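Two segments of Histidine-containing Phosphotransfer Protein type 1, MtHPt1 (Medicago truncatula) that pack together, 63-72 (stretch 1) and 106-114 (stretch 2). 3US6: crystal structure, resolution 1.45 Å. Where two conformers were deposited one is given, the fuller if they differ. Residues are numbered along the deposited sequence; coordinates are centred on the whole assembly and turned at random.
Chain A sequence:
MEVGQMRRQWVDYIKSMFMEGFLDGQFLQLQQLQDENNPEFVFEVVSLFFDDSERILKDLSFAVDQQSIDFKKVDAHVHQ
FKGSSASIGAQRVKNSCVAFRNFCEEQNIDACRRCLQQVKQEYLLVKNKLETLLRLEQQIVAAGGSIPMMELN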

# COMPACT_ATOMS: atom_id res chain seq x y z
N ALA A 63 13.17 -9.97 -12.65
CA ALA A 63 13.75 -11.10 -12.02
C ALA A 63 12.90 -12.36 -12.13
O ALA A 63 13.49 -13.46 -12.26
CB ALA A 63 14.01 -10.78 -10.54
N VAL A 64 11.58 -12.26 -11.95
CA VAL A 64 10.77 -13.49 -11.96
C VAL A 64 10.53 -13.98 -13.36
O VAL A 64 10.26 -15.17 -13.55
CB VAL A 64 9.44 -13.36 -11.19
CG1 VAL A 64 9.68 -13.03 -9.78
CG2 VAL A 64 8.50 -12.42 -11.84
N ASP A 65 10.70 -13.13 -14.35
CA ASP A 65 10.32 -13.49 -15.71
C ASP A 65 11.53 -13.93 -16.50
O ASP A 65 11.63 -13.72 -17.66
CB ASP A 65 9.60 -12.35 -16.42
CG ASP A 65 8.16 -12.18 -15.94
OD1 ASP A 65 7.59 -13.14 -15.42
OD2 ASP A 65 7.65 -11.08 -16.06
N GLN A 66 12.50 -14.44 -15.79
CA GLN A 66 13.65 -15.13 -16.35
C GLN A 66 13.49 -16.67 -16.32
O GLN A 66 12.79 -17.12 -15.48
CB GLN A 66 14.91 -14.68 -15.61
CG GLN A 66 15.14 -13.16 -15.49
CD GLN A 66 15.22 -12.36 -16.81
OE1 GLN A 66 16.13 -12.59 -17.60
NE2 GLN A 66 14.31 -11.38 -17.02
N GLN A 67 14.13 -17.44 -17.19
CA GLN A 67 13.97 -18.91 -17.27
C GLN A 67 14.29 -19.52 -15.93
O GLN A 67 13.61 -20.45 -15.44
CB GLN A 67 14.92 -19.47 -18.34
CG GLN A 67 14.69 -20.87 -18.86
CD GLN A 67 15.80 -21.26 -19.89
OE1 GLN A 67 17.00 -21.11 -19.60
NE2 GLN A 67 15.39 -21.73 -21.10
N SER A 68 15.37 -19.03 -15.30
CA SER A 68 15.77 -19.47 -13.97
C SER A 68 15.68 -18.29 -13.04
O SER A 68 16.30 -17.27 -13.27
CB SER A 68 17.20 -20.01 -13.99
OG SER A 68 17.61 -20.38 -12.69
N ILE A 69 14.89 -18.41 -12.01
CA ILE A 69 14.73 -17.32 -11.04
C ILE A 69 15.78 -17.42 -9.94
O ILE A 69 16.00 -18.51 -9.38
CB ILE A 69 13.37 -17.34 -10.39
CG1 ILE A 69 12.30 -17.16 -11.44
CG2 ILE A 69 13.31 -16.22 -9.36
CD1 ILE A 69 10.85 -17.15 -10.88
N ASP A 70 16.42 -16.30 -9.60
CA ASP A 70 17.28 -16.22 -8.43
C ASP A 70 16.37 -16.04 -7.22
O ASP A 70 16.00 -14.90 -6.86
CB ASP A 70 18.19 -15.01 -8.53
CG ASP A 70 19.21 -14.94 -7.41
OD1 ASP A 70 18.98 -15.47 -6.28
OD2 ASP A 70 20.27 -14.35 -7.70
N PHE A 71 15.94 -17.15 -6.61
CA PHE A 71 14.93 -17.11 -5.56
C PHE A 71 15.40 -16.38 -4.30
O PHE A 71 14.59 -15.82 -3.58
CB PHE A 71 14.46 -18.55 -5.18
CG PHE A 71 13.71 -19.24 -6.26
CD1 PHE A 71 12.44 -18.87 -6.59
CD2 PHE A 71 14.31 -20.27 -6.99
CE1 PHE A 71 11.75 -19.47 -7.57
CE2 PHE A 71 13.61 -20.89 -8.03
CZ PHE A 71 12.36 -20.48 -8.32
N LYS A 72 16.68 -16.48 -4.01
CA LYS A 72 17.27 -15.80 -2.87
C LYS A 72 17.12 -14.28 -2.99
O LYS A 72 16.64 -13.63 -2.08
CB LYS A 72 18.75 -16.27 -2.73
CG LYS A 72 19.51 -15.81 -1.45
CD LYS A 72 20.80 -16.66 -1.23
CE LYS A 72 21.58 -16.33 0.04
NZ LYS A 72 20.83 -16.65 1.30
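Stretch 2, residues 106-114: EQNIDACRR

How does stretch 2 run along stretch 1? It runs the opposite way: CA atoms pair Phe71 with Gln107 at 6.7 Å, Ile69 with Ile109 at 7.0 Å and Val64 with Arg113 at 6.0 Å. Gln107 leaves helical geometry with positive phi, and a new helix starts at Ile109, capped by Asn108 OD1, which accepts from Ala111 N at 2.9 Å. This helix faces the loop that joins the two helices of stretch 1.

What does Phe71 fit against? Its ring nestles into the bend before the new helix. Gln107 CA lies over one face, 3.7 Å from the centroid of the Phe71 ring, a CH-pi contact. At the edge, Phe71 CZ meets Ile109 CG1 at 3.9 Å and Phe71 CE1 meets Cys112 SG at 4.0 Å.

What fills the middle? Ile69 points toward the helix, its CD1 4.0 Å from Ile109 CG1 and 4.2 Å from Cys112 CB, so its tip packs against two residues one helical turn apart.

How is the far end fastened? Arg113, extended, reaches the turn after Val64. Arg113 NE donates to Val64 O at 2.9 Å, nearly straight, and Arg113 NH2 makes a weak hydrogen bond to Gln66 O at 2.8 Å. Asp65 OD1 adds a long salt bridge, 3.8 Å from Arg113 NE, out of the guanidinium plane.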

# COMPACT_ATOMS: atom_id res chain seq x y z
N GLU A 106 9.39 -22.54 -1.93
CA GLU A 106 9.09 -23.79 -2.63
C GLU A 106 9.78 -23.83 -3.99
O GLU A 106 9.90 -24.89 -4.61
CB GLU A 106 7.58 -23.95 -2.81
CG GLU A 106 6.82 -24.21 -1.52
CD GLU A 106 7.36 -25.41 -0.76
OE1 GLU A 106 7.28 -26.54 -1.30
OE2 GLU A 106 7.85 -25.23 0.37
N GLN A 107 10.25 -22.67 -4.43
CA GLN A 107 10.98 -22.55 -5.69
C GLN A 107 10.13 -22.91 -6.92
O GLN A 107 10.57 -23.56 -7.85
CB GLN A 107 12.32 -23.26 -5.62
CG GLN A 107 13.12 -22.68 -4.48
CD GLN A 107 14.52 -23.26 -4.44
OE1 GLN A 107 14.90 -24.03 -5.28
NE2 GLN A 107 15.30 -22.86 -3.44
N ASN A 108 8.91 -22.40 -6.90
CA ASN A 108 7.89 -22.68 -7.88
C ASN A 108 7.84 -21.49 -8.82
O ASN A 108 7.29 -20.48 -8.47
CB ASN A 108 6.56 -22.87 -7.14
CG ASN A 108 5.40 -23.22 -8.04
OD1 ASN A 108 5.36 -22.87 -9.18
ND2 ASN A 108 4.43 -23.87 -7.46
N ILE A 109 8.44 -21.61 -9.99
CA ILE A 109 8.52 -20.45 -10.90
C ILE A 109 7.17 -19.90 -11.25
O ILE A 109 6.92 -18.70 -11.13
CB ILE A 109 9.31 -20.85 -12.19
CG1 ILE A 109 10.79 -21.02 -11.81
CG2 ILE A 109 9.05 -19.90 -13.31
CD1 ILE A 109 11.75 -21.10 -12.92
N ASP A 110 6.25 -20.76 -11.71
CA ASP A 110 4.98 -20.26 -12.13
C ASP A 110 4.22 -19.63 -10.99
O ASP A 110 3.58 -18.61 -11.19
CB ASP A 110 4.13 -21.39 -12.74
CG ASP A 110 4.59 -21.82 -14.13
OD1 ASP A 110 5.42 -21.14 -14.74
OD2 ASP A 110 4.13 -22.90 -14.58
N ALA A 111 4.25 -20.23 -9.81
CA ALA A 111 3.53 -19.62 -8.71
C ALA A 111 4.16 -18.27 -8.30
O ALA A 111 3.48 -17.33 -7.93
CB ALA A 111 3.55 -20.53 -7.49
N CYS A 112 5.48 -18.17 -8.35
CA CYS A 112 6.10 -16.87 -8.15
C CYS A 112 5.64 -15.83 -9.16
O CYS A 112 5.38 -14.68 -8.77
CB CYS A 112 7.61 -16.94 -8.20
SG CYS A 112 8.32 -17.70 -6.71
N ARG A 113 5.52 -16.22 -10.43
CA ARG A 113 5.09 -15.27 -11.43
C ARG A 113 3.64 -14.79 -11.18
O ARG A 113 3.33 -13.61 -11.23
CB ARG A 113 5.23 -15.87 -12.82
CG ARG A 113 6.69 -15.95 -13.18
CD ARG A 113 6.88 -16.68 -14.50
NE ARG A 113 8.29 -16.81 -14.82
CZ ARG A 113 8.77 -17.59 -15.77
NH1 ARG A 113 7.98 -18.27 -16.58
NH2 ARG A 113 10.06 -17.69 -15.96
N ARG A 114 2.78 -15.73 -10.87
CA ARG A 114 1.40 -15.38 -10.61
C ARG A 114 1.25 -14.55 -9.34
O ARG A 114 0.48 -13.63 -9.27
CB ARG A 114 0.59 -16.64 -10.49
CG ARG A 114 0.31 -17.23 -11.82
CD ARG A 114 -0.72 -18.30 -11.70
NE ARG A 114 -0.14 -19.58 -11.98
CZ ARG A 114 0.26 -20.44 -11.08
NH1 ARG A 114 0.10 -20.19 -9.81
NH2 ARG A 114 0.79 -21.57 -11.47